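PDB 6ZXU: oxidoreductase, NAD-binding/iron-sulfur cluster-binding protein, which probably removes halogens reductively from organic substrates, using a bound cobalamin and two iron-sulfur clusters as its redox centres. Local coordinates for residues K569-K574 with V698-G703. Sequence-based numbering, arbitrary orientation.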
ATOM      1  N   LYS A 569      20.908  -9.024  -8.539  1.00 18.71           N
ATOM      2  CA  LYS A 569      20.861  -9.354  -7.116  1.00 15.36           C
ATOM      3  C   LYS A 569      21.475  -8.235  -6.315  1.00 15.04           C
ATOM      4  O   LYS A 569      22.651  -7.882  -6.475  1.00 16.10           O
ATOM      5  CB  LYS A 569      21.546 -10.721  -6.794  1.00 15.36           C
ATOM      6  CG  LYS A 569      21.144 -11.231  -5.401  1.00 15.52           C
ATOM      7  CD  LYS A 569      19.709 -11.750  -5.478  1.00 19.09           C
ATOM      8  CE  LYS A 569      19.026 -11.689  -4.189  1.00 23.52           C
ATOM      9  NZ  LYS A 569      17.609 -12.079  -4.365  1.00 20.75           N
ATOM     10  N   ALA A 570      20.650  -7.578  -5.511  1.00 13.52           N
ATOM     11  CA  ALA A 570      21.086  -6.607  -4.559  1.00 12.95           C
ATOM     12  C   ALA A 570      21.742  -7.322  -3.387  1.00 14.75           C
ATOM     13  O   ALA A 570      21.556  -8.521  -3.182  1.00 14.05           O
ATOM     14  CB  ALA A 570      19.949  -5.793  -4.048  1.00 12.81           C
ATOM     15  N   ASP A 571      22.483  -6.576  -2.592  1.00 14.31           N
ATOM     16  CA  ASP A 571      23.122  -7.129  -1.356  1.00 14.33           C
ATOM     17  C   ASP A 571      22.139  -7.029  -0.196  1.00 14.37           C
ATOM     18  O   ASP A 571      21.965  -5.979   0.399  1.00 16.61           O
ATOM     19  CB  ASP A 571      24.406  -6.391  -1.035  1.00 15.52           C
ATOM     20  CG  ASP A 571      25.244  -7.099   0.018  1.00 18.12           C
ATOM     21  OD1 ASP A 571      24.708  -7.558   1.053  1.00 19.98           O
ATOM     22  OD2 ASP A 571      26.495  -7.250  -0.219  1.00 19.21           O
ATOM     23  N   VAL A 572      21.485  -8.135   0.102  1.00 12.86           N
ATOM     24  CA  VAL A 572      20.420  -8.138   1.043  1.00 14.14           C
ATOM     25  C   VAL A 572      20.914  -7.979   2.474  1.00 16.96           C
ATOM     26  O   VAL A 572      20.179  -7.516   3.350  1.00 14.66           O
ATOM     27  CB  VAL A 572      19.483  -9.353   0.878  1.00 13.94           C
ATOM     28  CG1 VAL A 572      18.883  -9.373  -0.512  1.00 15.62           C
ATOM     29  CG2 VAL A 572      20.194 -10.663   1.159  1.00 15.39           C
ATOM     30  N   GLU A 573      22.152  -8.379   2.725  1.00 14.60           N
ATOM     31  CA  GLU A 573      22.739  -8.144   4.050  1.00 15.62           C
ATOM     32  C   GLU A 573      22.953  -6.651   4.310  1.00 16.13           C
ATOM     33  O   GLU A 573      22.593  -6.164   5.392  1.00 17.77           O
ATOM     34  CB  GLU A 573      24.039  -8.857   4.148  1.00 19.41           C
ATOM     35  CG  GLU A 573      24.756  -8.603   5.468  1.00 22.96           C
ATOM     36  CD  GLU A 573      26.085  -9.365   5.498  1.00 28.42           C
ATOM     37  OE1 GLU A 573      26.479 -10.072   4.500  1.00 26.93           O
ATOM     38  OE2 GLU A 573      26.755  -9.274   6.541  1.00 38.01           O
ATOM     39  N   LYS A 574      23.495  -5.929   3.349  1.00 14.89           N
ATOM     40  CA  LYS A 574      23.696  -4.479   3.498  1.00 16.08           C
ATOM     41  C   LYS A 574      22.372  -3.727   3.603  1.00 15.92           C
ATOM     42  O   LYS A 574      22.174  -2.919   4.555  1.00 13.32           O
ATOM     43  CB  LYS A 574      24.499  -3.909   2.377  1.00 17.22           C
ATOM     44  CG  LYS A 574      25.930  -4.358   2.364  1.00 19.89           C
ATOM     45  CD  LYS A 574      26.847  -3.382   1.642  1.00 20.63           C
ATOM     46  CE  LYS A 574      26.582  -3.425   0.176  1.00 17.84           C
ATOM     47  NZ  LYS A 574      27.605  -2.708  -0.646  1.00 17.28           N
ATOM     48  N   VAL A 698      25.923 -14.750   9.342  1.00 24.27           N
ATOM     49  CA  VAL A 698      25.891 -14.618   7.895  1.00 24.19           C
ATOM     50  C   VAL A 698      27.330 -14.788   7.344  1.00 26.97           C
ATOM     51  O   VAL A 698      28.274 -14.169   7.827  1.00 27.35           O
ATOM     52  CB  VAL A 698      25.275 -13.278   7.483  1.00 25.95           C
ATOM     53  CG1 VAL A 698      25.437 -13.062   5.997  1.00 31.75           C
ATOM     54  CG2 VAL A 698      23.791 -13.312   7.709  1.00 25.70           C
ATOM     55  N   ASP A 699      27.507 -15.617   6.308  1.00 24.58           N
ATOM     56  CA  ASP A 699      28.840 -15.871   5.771  1.00 23.21           C
ATOM     57  C   ASP A 699      29.164 -14.878   4.665  1.00 23.45           C
ATOM     58  O   ASP A 699      29.047 -15.194   3.490  1.00 23.37           O
ATOM     59  CB  ASP A 699      28.912 -17.319   5.287  1.00 26.27           C
ATOM     60  CG  ASP A 699      30.287 -17.681   4.692  1.00 31.73           C
ATOM     61  OD1 ASP A 699      31.221 -16.840   4.761  1.00 29.43           O
ATOM     62  OD2 ASP A 699      30.443 -18.797   4.077  1.00 35.75           O
ATOM     63  N   ARG A 700      29.663 -13.728   5.031  1.00 20.92           N
ATOM     64  CA  ARG A 700      29.834 -12.678   4.030  1.00 21.76           C
ATOM     65  C   ARG A 700      30.952 -12.998   3.098  1.00 22.41           C
ATOM     66  O   ARG A 700      30.814 -12.818   1.879  1.00 21.83           O
ATOM     67  CB  ARG A 700      30.038 -11.323   4.703  1.00 25.73           C
ATOM     68  CG  ARG A 700      30.077 -10.219   3.681  1.00 25.13           C
ATOM     69  CD  ARG A 700      29.618  -8.899   4.237  1.00 26.09           C
ATOM     70  NE  ARG A 700      29.624  -7.925   3.145  1.00 26.08           N
ATOM     71  CZ  ARG A 700      28.601  -7.643   2.369  1.00 22.16           C
ATOM     72  NH1 ARG A 700      27.418  -8.203   2.569  1.00 21.70           N
ATOM     73  NH2 ARG A 700      28.784  -6.784   1.402  1.00 21.88           N
ATOM     74  N   SER A 701      32.080 -13.463   3.582  1.00 19.71           N
ATOM     75  CA  SER A 701      33.145 -13.756   2.607  1.00 22.24           C
ATOM     76  C   SER A 701      32.683 -14.831   1.615  1.00 23.69           C
ATOM     77  O   SER A 701      32.978 -14.761   0.404  1.00 21.57           O
ATOM     78  CB  SER A 701      34.436 -14.144   3.306  1.00 25.60           C
ATOM     79  OG  SER A 701      34.049 -15.172   4.116  1.00 32.31           O
ATOM     80  N   GLY A 702      31.908 -15.803   2.075  1.00 19.54           N
ATOM     81  CA  GLY A 702      31.388 -16.831   1.162  1.00 18.10           C
ATOM     82  C   GLY A 702      30.381 -16.221   0.166  1.00 18.67           C
ATOM     83  O   GLY A 702      30.361 -16.595  -0.982  1.00 17.98           O
ATOM     84  N   GLY A 703      29.521 -15.296   0.627  1.00 16.74           N
ATOM     85  CA  GLY A 703      28.539 -14.636  -0.266  1.00 16.14           C
ATOM     86  C   GLY A 703      29.184 -13.759  -1.295  1.00 17.18           C
ATOM     87  O   GLY A 703      28.696 -13.688  -2.413  1.00 14.48           O
TER
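Asp571 and Arg700 meet where helices 572-581 and 700-709 begin, their backbones well apart: Glu573 and Val698 come nearest, 8.2 Å between CA atoms. Long side chains must span such a gap, and arginine suits it, its chain extended from CG to NE with CG anti to the backbone N (chi1 -174°). The guanidinium grips Asp571 end-on: NH2 donates to OD2 (2.8 Å) and NH1 to the syn lone pair of OD1 (3.2 Å), the two planes 27° apart. Aspartate is short enough to serve also as N-cap, OD1 accepting from Lys574 N (3.1 Å) above the carboxylate plane. Glu573, longer and extended, brings OE1 to 2.8 Å from Arg700 NH1; the nitrogen lies above a carboxylate turned 76° from the guanidinium. Tyr680 and Lys577 hold OE1 and OE2 respectively, while Val698 CG1 packs 3.5 Å from Glu573 OE1. An alanine at Arg700 would probably leave Asp571 and Glu573 as neighbouring negative charges without their shared cation. This salt-bridge network ties helix 700-709, near the C-terminus, to the dicluster ferredoxin region, just beyond cobalamin-binding Lys569; one delocalised cation balancing two carboxylates would probably favour their ionised forms.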